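Hit-like protein involved in cell-cycle regulation (Bartonella henselae, PDB 3LB5) probably binds, and may hydrolyse, nucleotide derivatives, as a dimeric member of the histidine triad (HIT) family related to the HINT proteins. Local coordinates at residues 43-46 and 52-55; 92-97 and 126-131; 24-27 and 32-35; 113-116 and 121-124. All blocks are in the same frame, centred on the assembly; numbering follows the deposited sequence.

Interaction 1: residues 43-46 and 52-55; sequences VRVY and IAFM
Arg44 and Phe54 face each other as an antiparallel, non-hydrogen-bonded pair, their CA atoms 4.0 Å apart. Before them, Met55 N donates to Val43 O at 2.9 Å, and a water bridges Val43 N and Met55 O. Beyond them the register slips by one: Val45 and Tyr46 both stand opposite Ala53. Ala53 O takes Val45 N at 2.8 Å and, weakly, Tyr46 N at 3.4 Å, while Ala53 N returns a nearly straight bond (172°) to Tyr46 O at 2.8 Å. This is a classic beta bulge, set in the hairpin that starts the antiparallel sheet of the HIT fold.

On the face with Arg44 and Phe54, the extended arginine chain runs obliquely over Ile52. Ile52 CD1 lies over one guanidinium face, toward its rim, 3.7 Å from Arg44 NH1. A long aliphatic stem suits this place because its charged end can still reach Glu47 and Ser42. The valines give compact, branched surfaces to the other side, where helices 81-101 and 147-160 pack. The methionine's bends at chi2 and chi3 (-47° and -66°) bring Met55 SD to 3.5 Å from Val45 CG1, and Val45 CG2 meets Ala53 CB at 3.7 Å.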
loop_
_atom_site.group_PDB
_atom_site.type_symbol
_atom_site.label_atom_id
_atom_site.label_comp_id
_atom_site.label_asym_id
_atom_site.label_seq_id
_atom_site.Cartn_x
_atom_site.Cartn_y
_atom_site.Cartn_z
ATOM N N VAL B 43 -13.980 6.524 -14.874
ATOM C CA VAL B 43 -13.182 7.586 -15.436
ATOM C C VAL B 43 -11.762 7.066 -15.319
ATOM O O VAL B 43 -11.132 7.167 -14.264
ATOM C CB VAL B 43 -13.379 8.932 -14.680
ATOM C CG1 VAL B 43 -12.543 10.027 -15.335
ATOM C CG2 VAL B 43 -14.846 9.320 -14.673
ATOM N N ARG B 44 -11.293 6.460 -16.400
ATOM C CA ARG B 44 -10.016 5.772 -16.394
ATOM C C ARG B 44 -8.893 6.744 -16.753
ATOM O O ARG B 44 -9.044 7.559 -17.655
ATOM C CB ARG B 44 -10.047 4.622 -17.403
ATOM C CG ARG B 44 -11.172 3.617 -17.141
ATOM C CD ARG B 44 -11.061 2.367 -18.017
ATOM N NE ARG B 44 -12.193 1.487 -17.729
ATOM C CZ ARG B 44 -12.291 0.216 -18.101
ATOM N NH1 ARG B 44 -11.326 -0.371 -18.808
ATOM N NH2 ARG B 44 -13.370 -0.470 -17.773
ATOM N N VAL B 45 -7.780 6.652 -16.034
ATOM C CA VAL B 45 -6.611 7.472 -16.323
ATOM C C VAL B 45 -5.496 6.673 -17.018
ATOM O O VAL B 45 -4.690 7.240 -17.740
ATOM C CB VAL B 45 -6.073 8.209 -15.062
ATOM C CG1 VAL B 45 -7.130 9.161 -14.506
ATOM C CG2 VAL B 45 -5.642 7.248 -13.971
ATOM N N TYR B 46 -5.464 5.366 -16.808
ATOM C CA TYR B 46 -4.400 4.520 -17.345
ATOM C C TYR B 46 -4.904 3.083 -17.366
ATOM O O TYR B 46 -5.727 2.687 -16.534
ATOM C CB TYR B 46 -3.105 4.647 -16.497
ATOM C CG TYR B 46 -2.009 3.632 -16.820
ATOM C CD1 TYR B 46 -1.185 3.799 -17.925
ATOM C CD2 TYR B 46 -1.800 2.515 -16.007
ATOM C CE1 TYR B 46 -0.185 2.873 -18.236
ATOM C CE2 TYR B 46 -0.803 1.569 -16.313
ATOM C CZ TYR B 46 -0.000 1.763 -17.432
ATOM O OH TYR B 46 0.995 0.854 -17.752
ATOM N N ILE B 52 -6.153 -1.442 -14.355
ATOM C CA ILE B 52 -6.892 -0.261 -14.688
ATOM C C ILE B 52 -6.701 0.699 -13.549
ATOM O O ILE B 52 -6.787 0.301 -12.399
ATOM C CB ILE B 52 -8.398 -0.529 -14.838
ATOM C CG1 ILE B 52 -8.673 -1.634 -15.864
ATOM C CG2 ILE B 52 -9.096 0.746 -15.289
ATOM C CD1 ILE B 52 -10.130 -2.121 -15.821
ATOM N N ALA B 53 -6.427 1.955 -13.888
ATOM C CA ALA B 53 -6.376 3.033 -12.906
ATOM C C ALA B 53 -7.475 4.009 -13.229
ATOM O O ALA B 53 -7.637 4.409 -14.385
ATOM C CB ALA B 53 -4.993 3.735 -12.910
ATOM N N PHE B 54 -8.222 4.415 -12.207
ATOM C CA PHE B 54 -9.445 5.156 -12.434
ATOM C C PHE B 54 -9.748 6.028 -11.209
ATOM O O PHE B 54 -9.231 5.793 -10.120
ATOM C CB PHE B 54 -10.616 4.202 -12.773
ATOM C CG PHE B 54 -10.940 3.212 -11.672
ATOM C CD1 PHE B 54 -11.961 3.487 -10.747
ATOM C CD2 PHE B 54 -10.245 2.001 -11.569
ATOM C CE1 PHE B 54 -12.286 2.569 -9.717
ATOM C CE2 PHE B 54 -10.558 1.072 -10.531
ATOM C CZ PHE B 54 -11.587 1.365 -9.603
ATOM N N MET B 55 -10.534 7.064 -11.430
ATOM C CA MET B 55 -10.835 8.031 -10.392
ATOM C C MET B 55 -11.763 7.438 -9.343
ATOM O O MET B 55 -12.767 6.791 -9.679
ATOM C CB MET B 55 -11.461 9.289 -11.012
ATOM C CG MET B 55 -10.620 9.941 -12.131
ATOM S SD MET B 55 -8.882 10.140 -11.695
ATOM C CE MET B 55 -9.071 11.348 -10.369
HETATM O O HOH W 1 -14.186 6.388 -12.103
#

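Interaction 2: residues 92-97 and 126-131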
loop_
_atom_site.group_PDB
_atom_site.type_symbol
_atom_site.label_atom_id
_atom_site.label_comp_id
_atom_site.label_asym_id
_atom_site.label_seq_id
_atom_site.Cartn_x
_atom_site.Cartn_y
_atom_site.Cartn_z
ATOM N N GLN B 92 3.192 2.766 -8.654
ATOM C CA GLN B 92 4.307 3.715 -8.664
ATOM C C GLN B 92 4.118 4.756 -9.763
ATOM O O GLN B 92 4.304 5.955 -9.541
ATOM C CB GLN B 92 5.649 3.009 -8.826
ATOM C CG GLN B 92 6.793 3.991 -9.031
ATOM C CD GLN B 92 8.091 3.318 -9.374
ATOM O OE1 GLN B 92 8.181 2.530 -10.333
ATOM N NE2 GLN B 92 9.126 3.632 -8.601
ATOM N N LYS B 93 3.735 4.294 -10.948
ATOM C CA LYS B 93 3.523 5.189 -12.089
ATOM C C LYS B 93 2.433 6.214 -11.773
ATOM O O LYS B 93 2.587 7.390 -12.076
ATOM C CB LYS B 93 3.165 4.379 -13.334
ATOM C CG LYS B 93 3.239 5.144 -14.655
ATOM C CD LYS B 93 2.720 4.235 -15.793
ATOM C CE LYS B 93 2.837 4.899 -17.157
ATOM N NZ LYS B 93 4.239 5.224 -17.561
ATOM N N ILE B 94 1.339 5.756 -11.165
ATOM C CA ILE B 94 0.229 6.643 -10.780
ATOM C C ILE B 94 0.592 7.588 -9.634
ATOM O O ILE B 94 0.163 8.735 -9.643
ATOM C CB ILE B 94 -1.087 5.844 -10.459
ATOM C CG1 ILE B 94 -1.655 5.201 -11.728
ATOM C CG2 ILE B 94 -2.157 6.696 -9.764
ATOM C CD1 ILE B 94 -1.946 6.115 -12.895
ATOM N N ALA B 95 1.359 7.108 -8.650
ATOM C CA ALA B 95 1.777 7.933 -7.512
ATOM C C ALA B 95 2.526 9.163 -8.040
ATOM O O ALA B 95 2.246 10.283 -7.656
ATOM C CB ALA B 95 2.675 7.135 -6.570
ATOM N N LYS B 96 3.453 8.921 -8.956
ATOM C CA LYS B 96 4.225 9.975 -9.605
ATOM C C LYS B 96 3.395 10.928 -10.472
ATOM O O LYS B 96 3.601 12.142 -10.423
ATOM C CB LYS B 96 5.368 9.364 -10.427
ATOM C CG LYS B 96 6.464 8.752 -9.548
ATOM C CD LYS B 96 7.538 8.051 -10.361
ATOM C CE LYS B 96 8.589 9.022 -10.902
ATOM N NZ LYS B 96 9.276 9.853 -9.831
ATOM N N ALA B 97 2.477 10.389 -11.275
ATOM C CA ALA B 97 1.628 11.233 -12.127
ATOM C C ALA B 97 0.674 12.100 -11.303
ATOM O O ALA B 97 0.483 13.265 -11.616
ATOM C CB ALA B 97 0.858 10.401 -13.110
ATOM N N PHE B 126 -5.531 -0.577 -4.761
ATOM C CA PHE B 126 -4.672 0.386 -4.048
ATOM C C PHE B 126 -5.235 1.801 -4.194
ATOM O O PHE B 126 -5.651 2.211 -5.283
ATOM C CB PHE B 126 -3.237 0.351 -4.587
ATOM C CG PHE B 126 -2.455 -0.864 -4.162
ATOM C CD1 PHE B 126 -1.421 -0.741 -3.246
ATOM C CD2 PHE B 126 -2.729 -2.125 -4.706
ATOM C CE1 PHE B 126 -0.691 -1.870 -2.842
ATOM C CE2 PHE B 126 -1.993 -3.263 -4.319
ATOM C CZ PHE B 126 -0.971 -3.125 -3.381
ATOM N N HIS B 127 -5.297 2.518 -3.077
ATOM C CA HIS B 127 -5.596 3.948 -3.068
ATOM C C HIS B 127 -4.327 4.767 -3.299
ATOM O O HIS B 127 -3.296 4.554 -2.619
ATOM C CB HIS B 127 -6.168 4.368 -1.701
ATOM C CG HIS B 127 -7.468 3.736 -1.373
ATOM N ND1 HIS B 127 -8.673 4.271 -1.788
ATOM C CD2 HIS B 127 -7.771 2.640 -0.637
ATOM C CE1 HIS B 127 -9.663 3.517 -1.338
ATOM N NE2 HIS B 127 -9.144 2.524 -0.633
ATOM N N ILE B 128 -4.398 5.718 -4.235
ATOM C CA ILE B 128 -3.312 6.694 -4.422
ATOM C C ILE B 128 -3.855 8.103 -4.143
ATOM O O ILE B 128 -4.656 8.649 -4.915
ATOM C CB ILE B 128 -2.642 6.625 -5.814
ATOM C CG1 ILE B 128 -1.960 5.268 -6.042
ATOM C CG2 ILE B 128 -1.527 7.663 -5.913
ATOM C CD1 ILE B 128 -2.800 4.244 -6.686
ATOM N N ILE B 129 -3.440 8.659 -3.008
ATOM C CA ILE B 129 -4.028 9.895 -2.496
ATOM C C ILE B 129 -2.998 11.017 -2.390
ATOM O O ILE B 129 -2.038 10.923 -1.609
ATOM C CB ILE B 129 -4.740 9.680 -1.122
ATOM C CG1 ILE B 129 -5.638 8.429 -1.150
ATOM C CG2 ILE B 129 -5.502 10.960 -0.686
ATOM C CD1 ILE B 129 -6.228 8.061 0.202
ATOM N N PRO B 130 -3.206 12.105 -3.151
ATOM C CA PRO B 130 -2.343 13.260 -2.954
ATOM C C PRO B 130 -2.574 13.981 -1.619
ATOM O O PRO B 130 -3.719 14.119 -1.139
ATOM C CB PRO B 130 -2.697 14.175 -4.134
ATOM C CG PRO B 130 -4.084 13.817 -4.512
ATOM C CD PRO B 130 -4.341 12.395 -4.057
ATOM N N ARG B 131 -1.473 14.415 -1.014
ATOM C CA ARG B 131 -1.522 15.116 0.264
ATOM C C ARG B 131 -0.984 16.515 0.078
ATOM O O ARG B 131 -0.144 16.751 -0.784
ATOM C CB ARG B 131 -0.677 14.386 1.311
ATOM C CG ARG B 131 -1.096 12.923 1.512
ATOM C CD ARG B 131 -2.543 12.855 1.952
ATOM N NE ARG B 131 -2.703 13.485 3.257
ATOM C CZ ARG B 131 -2.583 12.828 4.407
ATOM N NH1 ARG B 131 -2.312 11.516 4.405
ATOM N NH2 ARG B 131 -2.751 13.468 5.552
#
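Gln92 NE2, just under one helical turn before the contact of Ala95 with Ile128, is gripped by two backbone carbonyls of the second subunit, Leu76 O and Ala79 O. Gln92 OE1 meanwhile pairs with Thr81 OG1 of that subunit, so both ends of the amide are used at the dimer interface. In the helix itself, Lys96 N donates to Gln92 O at 3.1 Å, the usual i to i+4 bond.

The side of helix 81-101 that meets strand 126-131 is of another character. Ile128 projects from the strand toward the helix and forks against it. Its CG2 branch, anti to the backbone N, reaches the helix backbone, 3.7 Å from Ala95 CA; such an approach suits alanine, whose single methyl lies beside the branch, with Ala95 CB 4.3 Å from Ile128 CG2. The other branch runs past Ile94 CG2. With chi2 at 91°, well off a staggered value, Ile128 CD1 comes to 4.0 Å from Ile94 CG2, and the same Ile94 methyl is 4.0 Å from Ile128 CB. The two isoleucines cross at about a right angle. Val67 of the neighbouring strand 65-69 touches both of them, while His127, a member of the histidine triad, hydrogen-bonds through ND1 to His64.

Isoleucine suits the strand at 128, and both isoleucines suit a buried layer between helix and sheet. With no polar bond across it, the contact rests on dispersion and the exclusion of water and imposes no directional bond, whereas the directional bonds of this helix segment's side chains serve the dimer.

Interaction 3: residues 24-27 and 32-35; sequences QAYD and FAKL
Tyr26 and Ala33 bring the N-terminal tail against helix 31-36, beside the histidine triad that gives the HIT fold its name. The tail has no regular structure here, and the two segments bury a modest 74 Å² between them.

Van der Waals packing is the whole of the direct contact. Tyr26 holds CG anti to its backbone N (chi1 180°), which sends the ring out from the tail so that its far end arrives at the helix. Ala33 answers with its methyl, which projects from the helix toward the tail. Tyr26 OH lies 3.4 Å from Ala33 CB, and Tyr26 CZ is 4.3 Å from the same methyl. Alanine suits the place: it is a good helix former, and its short side chain lets the phenol come close to the helix backbone. Asp27 adds a marginal touch through its carbonyl, with Asp27 O 4.5 Å from Ala33 CB.

Hydrogen bonding comes from outside the two segments. The phenol pairs with His123 ND1, the first histidine of the triad, and a weak bond joins it to Asn30 ND2; tyrosine fits here because its ring is long enough to carry the hydroxyl past the helix methyl to that imidazole. Asn30, just ahead of the helix, also receives Ala33 N on OD1 and gives ND2 to Asp27 O, so one amide ties tail and helix together.

Back at the junction, the Ala33 backbone is also near the phenol, with Ala33 CA 4.1 Å from Tyr26 OH.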
loop_
_atom_site.group_PDB
_atom_site.type_symbol
_atom_site.label_atom_id
_atom_site.label_comp_id
_atom_site.label_asym_id
_atom_site.label_seq_id
_atom_site.Cartn_x
_atom_site.Cartn_y
_atom_site.Cartn_z
ATOM N N GLN B 24 -13.625 -17.222 2.119
ATOM C CA GLN B 24 -14.860 -16.695 1.465
ATOM C C GLN B 24 -14.663 -16.611 -0.052
ATOM O O GLN B 24 -13.548 -16.401 -0.532
ATOM C CB GLN B 24 -15.204 -15.307 2.026
ATOM N N ALA B 25 -15.754 -16.761 -0.790
ATOM C CA ALA B 25 -15.710 -16.769 -2.245
ATOM C C ALA B 25 -15.653 -15.346 -2.771
ATOM O O ALA B 25 -16.282 -14.434 -2.221
ATOM C CB ALA B 25 -16.948 -17.521 -2.830
ATOM N N TYR B 26 -14.883 -15.167 -3.834
ATOM C CA TYR B 26 -14.874 -13.908 -4.563
ATOM C C TYR B 26 -16.279 -13.669 -5.149
ATOM O O TYR B 26 -16.969 -14.616 -5.559
ATOM C CB TYR B 26 -13.806 -13.964 -5.654
ATOM C CG TYR B 26 -13.693 -12.707 -6.497
ATOM C CD1 TYR B 26 -12.934 -11.611 -6.066
ATOM C CD2 TYR B 26 -14.358 -12.617 -7.714
ATOM C CE1 TYR B 26 -12.836 -10.465 -6.844
ATOM C CE2 TYR B 26 -14.234 -11.504 -8.515
ATOM C CZ TYR B 26 -13.493 -10.429 -8.078
ATOM O OH TYR B 26 -13.410 -9.333 -8.890
ATOM N N ASP B 27 -16.706 -12.409 -5.132
ATOM C CA ASP B 27 -18.027 -12.005 -5.578
ATOM C C ASP B 27 -17.887 -11.414 -6.964
ATOM O O ASP B 27 -17.438 -10.282 -7.128
ATOM C CB ASP B 27 -18.616 -10.978 -4.597
ATOM C CG ASP B 27 -19.934 -10.370 -5.063
ATOM O OD1 ASP B 27 -20.567 -10.880 -6.014
ATOM O OD2 ASP B 27 -20.342 -9.350 -4.433
ATOM N N PHE B 32 -16.190 -3.385 -8.796
ATOM C CA PHE B 32 -14.961 -3.349 -9.589
ATOM C C PHE B 32 -14.872 -4.475 -10.628
ATOM O O PHE B 32 -14.372 -4.237 -11.715
ATOM C CB PHE B 32 -13.690 -3.339 -8.721
ATOM C CG PHE B 32 -13.524 -2.081 -7.873
ATOM C CD1 PHE B 32 -14.334 -0.945 -8.068
ATOM C CD2 PHE B 32 -12.547 -2.033 -6.889
ATOM C CE1 PHE B 32 -14.197 0.192 -7.259
ATOM C CE2 PHE B 32 -12.397 -0.880 -6.088
ATOM C CZ PHE B 32 -13.229 0.222 -6.280
ATOM N N ALA B 33 -15.310 -5.686 -10.298
ATOM C CA ALA B 33 -15.439 -6.740 -11.325
ATOM C C ALA B 33 -16.388 -6.294 -12.462
ATOM O O ALA B 33 -16.153 -6.573 -13.644
ATOM C CB ALA B 33 -15.971 -8.007 -10.702
ATOM N N LYS B 34 -17.465 -5.617 -12.081
ATOM C CA LYS B 34 -18.434 -5.077 -13.061
ATOM C C LYS B 34 -17.790 -3.994 -13.935
ATOM O O LYS B 34 -18.012 -3.978 -15.129
ATOM C CB LYS B 34 -19.699 -4.550 -12.368
ATOM C CG LYS B 34 -20.580 -5.632 -11.800
ATOM C CD LYS B 34 -21.949 -5.052 -11.357
ATOM C CE LYS B 34 -23.101 -5.937 -11.759
ATOM N NZ LYS B 34 -23.299 -5.989 -13.247
ATOM N N LEU B 35 -16.978 -3.114 -13.341
ATOM C CA LEU B 35 -16.195 -2.101 -14.085
ATOM C C LEU B 35 -15.271 -2.774 -15.120
ATOM O O LEU B 35 -15.253 -2.397 -16.299
ATOM C CB LEU B 35 -15.350 -1.276 -13.080
ATOM C CG LEU B 35 -14.446 -0.100 -13.510
ATOM C CD1 LEU B 35 -14.152 0.810 -12.297
ATOM C CD2 LEU B 35 -13.135 -0.575 -14.143
#

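Interaction 4: residues 113-116 and 121-124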
loop_
_atom_site.group_PDB
_atom_site.type_symbol
_atom_site.label_atom_id
_atom_site.label_comp_id
_atom_site.label_asym_id
_atom_site.label_seq_id
_atom_site.Cartn_x
_atom_site.Cartn_y
_atom_site.Cartn_z
ATOM N N ASN B 113 -7.440 -4.816 3.508
ATOM C CA ASN B 113 -7.842 -6.211 3.489
ATOM C C ASN B 113 -8.858 -6.539 4.579
ATOM O O ASN B 113 -8.511 -6.599 5.747
ATOM C CB ASN B 113 -6.620 -7.127 3.633
ATOM C CG ASN B 113 -5.565 -6.830 2.602
ATOM O OD1 ASN B 113 -5.665 -7.287 1.463
ATOM N ND2 ASN B 113 -4.571 -6.025 2.971
ATOM N N GLU B 114 -10.100 -6.772 4.154
ATOM C CA GLU B 114 -11.233 -7.181 5.005
ATOM C C GLU B 114 -11.966 -6.005 5.649
ATOM O O GLU B 114 -11.445 -4.884 5.692
ATOM C CB GLU B 114 -10.867 -8.265 6.045
ATOM C CG GLU B 114 -10.164 -9.530 5.476
ATOM C CD GLU B 114 -10.960 -10.251 4.401
ATOM O OE1 GLU B 114 -12.209 -10.145 4.395
ATOM O OE2 GLU B 114 -10.332 -10.938 3.561
ATOM N N ALA B 115 -13.179 -6.297 6.119
ATOM C CA ALA B 115 -14.046 -5.355 6.841
ATOM C C ALA B 115 -13.326 -4.599 7.948
ATOM O O ALA B 115 -13.471 -3.384 8.064
ATOM C CB ALA B 115 -15.264 -6.087 7.421
ATOM N N ALA B 116 -12.555 -5.317 8.756
ATOM C CA ALA B 116 -11.848 -4.688 9.876
ATOM C C ALA B 116 -10.767 -3.689 9.434
ATOM O O ALA B 116 -10.372 -2.834 10.221
ATOM C CB ALA B 116 -11.273 -5.748 10.826
ATOM N N VAL B 121 -14.961 -2.462 -1.103
ATOM C CA VAL B 121 -15.271 -3.265 -2.303
ATOM C C VAL B 121 -14.289 -4.414 -2.293
ATOM O O VAL B 121 -13.095 -4.187 -2.168
ATOM C CB VAL B 121 -15.105 -2.453 -3.616
ATOM C CG1 VAL B 121 -15.370 -3.353 -4.848
ATOM C CG2 VAL B 121 -15.999 -1.233 -3.588
ATOM N N TYR B 122 -14.804 -5.639 -2.391
ATOM C CA TYR B 122 -14.001 -6.849 -2.227
ATOM C C TYR B 122 -13.342 -7.321 -3.515
ATOM O O TYR B 122 -13.473 -8.468 -3.930
ATOM C CB TYR B 122 -14.814 -7.934 -1.527
ATOM C CG TYR B 122 -15.032 -7.537 -0.096
ATOM C CD1 TYR B 122 -14.030 -7.722 0.847
ATOM C CD2 TYR B 122 -16.203 -6.904 0.299
ATOM C CE1 TYR B 122 -14.190 -7.302 2.155
ATOM C CE2 TYR B 122 -16.383 -6.494 1.627
ATOM C CZ TYR B 122 -15.361 -6.704 2.539
ATOM O OH TYR B 122 -15.522 -6.337 3.853
ATOM N N HIS B 123 -12.654 -6.369 -4.143
ATOM C CA HIS B 123 -11.713 -6.614 -5.221
ATOM C C HIS B 123 -10.397 -5.869 -4.879
ATOM O O HIS B 123 -10.435 -4.763 -4.328
ATOM C CB HIS B 123 -12.305 -6.086 -6.532
ATOM C CG HIS B 123 -11.450 -6.363 -7.724
ATOM N ND1 HIS B 123 -11.610 -7.492 -8.497
ATOM C CD2 HIS B 123 -10.409 -5.679 -8.256
ATOM C CE1 HIS B 123 -10.701 -7.492 -9.463
ATOM N NE2 HIS B 123 -9.972 -6.393 -9.351
ATOM N N LEU B 124 -9.243 -6.469 -5.170
ATOM C CA LEU B 124 -7.948 -5.837 -4.839
ATOM C C LEU B 124 -7.860 -4.421 -5.418
ATOM O O LEU B 124 -8.012 -4.237 -6.600
ATOM C CB LEU B 124 -6.752 -6.688 -5.324
ATOM C CG LEU B 124 -5.322 -6.158 -5.053
ATOM C CD1 LEU B 124 -5.055 -5.839 -3.565
ATOM C CD2 LEU B 124 -4.285 -7.137 -5.595
#
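Tyr122 reaches across to Ala115 with the end of its ring, and the close part of the contact is confined to that end. Its hydroxyl sits against the backbone: Tyr122 OH is 3.3 Å from Ala115 N, 3.5 Å from Ala115 CA and 3.6 Å from Ala115 CB. The angle at the amide is too poor for a hydrogen bond, so this is packing. Ala115 N lies at the ring edge, near the ring plane, as does Glu114 CA, 4.1 Å from Tyr122 CE1. A small residue such as Ala115 lets the long tyrosine side chain butt directly against the main chain.

The other part is looser. The Glu114 chain bends at chi2 (-58°), which folds its carboxylate back over toward the tyrosine, and Glu114 OE1 stops 4.1 Å from Tyr122 CE1. The carboxylate and ring planes are 28° apart. What fixes this acid lies elsewhere: Glu114 OE2 makes a salt bridge to Arg74 and accepts from Asn75 ND2. Arg74 also touches the tyrosine, so the arginine serves both partners. Ala115 is exposed and Tyr122 partly so; an amphipathic tyrosine suits such a boundary.

Tyr122 is the centre of an inverse gamma turn, closed by a weak bond of 3.0 Å from His123 N to Val121 O. On the other segment, Asn113 pairs with a strand of the second subunit, carrying the sheet across the interface. The contact thus spans the loop between strands 106-113 and 126-131, where the chain enters the His-x-His-x-His signature of the HIT family at His123.

Overall arrangement
Along the chain the order is interaction 3, interaction 1, then interaction 2, whose two segments bracket interaction 4 in sequence. Interactions 1 and 2 use the same five-stranded antiparallel sheet, with centres about 12 Å apart, and meet where Ile94 of helix 81-101 packs on Val45, Tyr46 and Ala53. Interactions 3 and 4, centres about 10 Å apart, lie together at the triad end and are joined by Tyr26 and His123. Phe32 and Leu35 link interaction 3 to Phe54 of interaction 1. Interactions 2 and 3 are farthest apart, at about 23 Å between centres. Interactions 2 and 4 both touch the second subunit, so the helix and the loop before the triad both border the dimer interface.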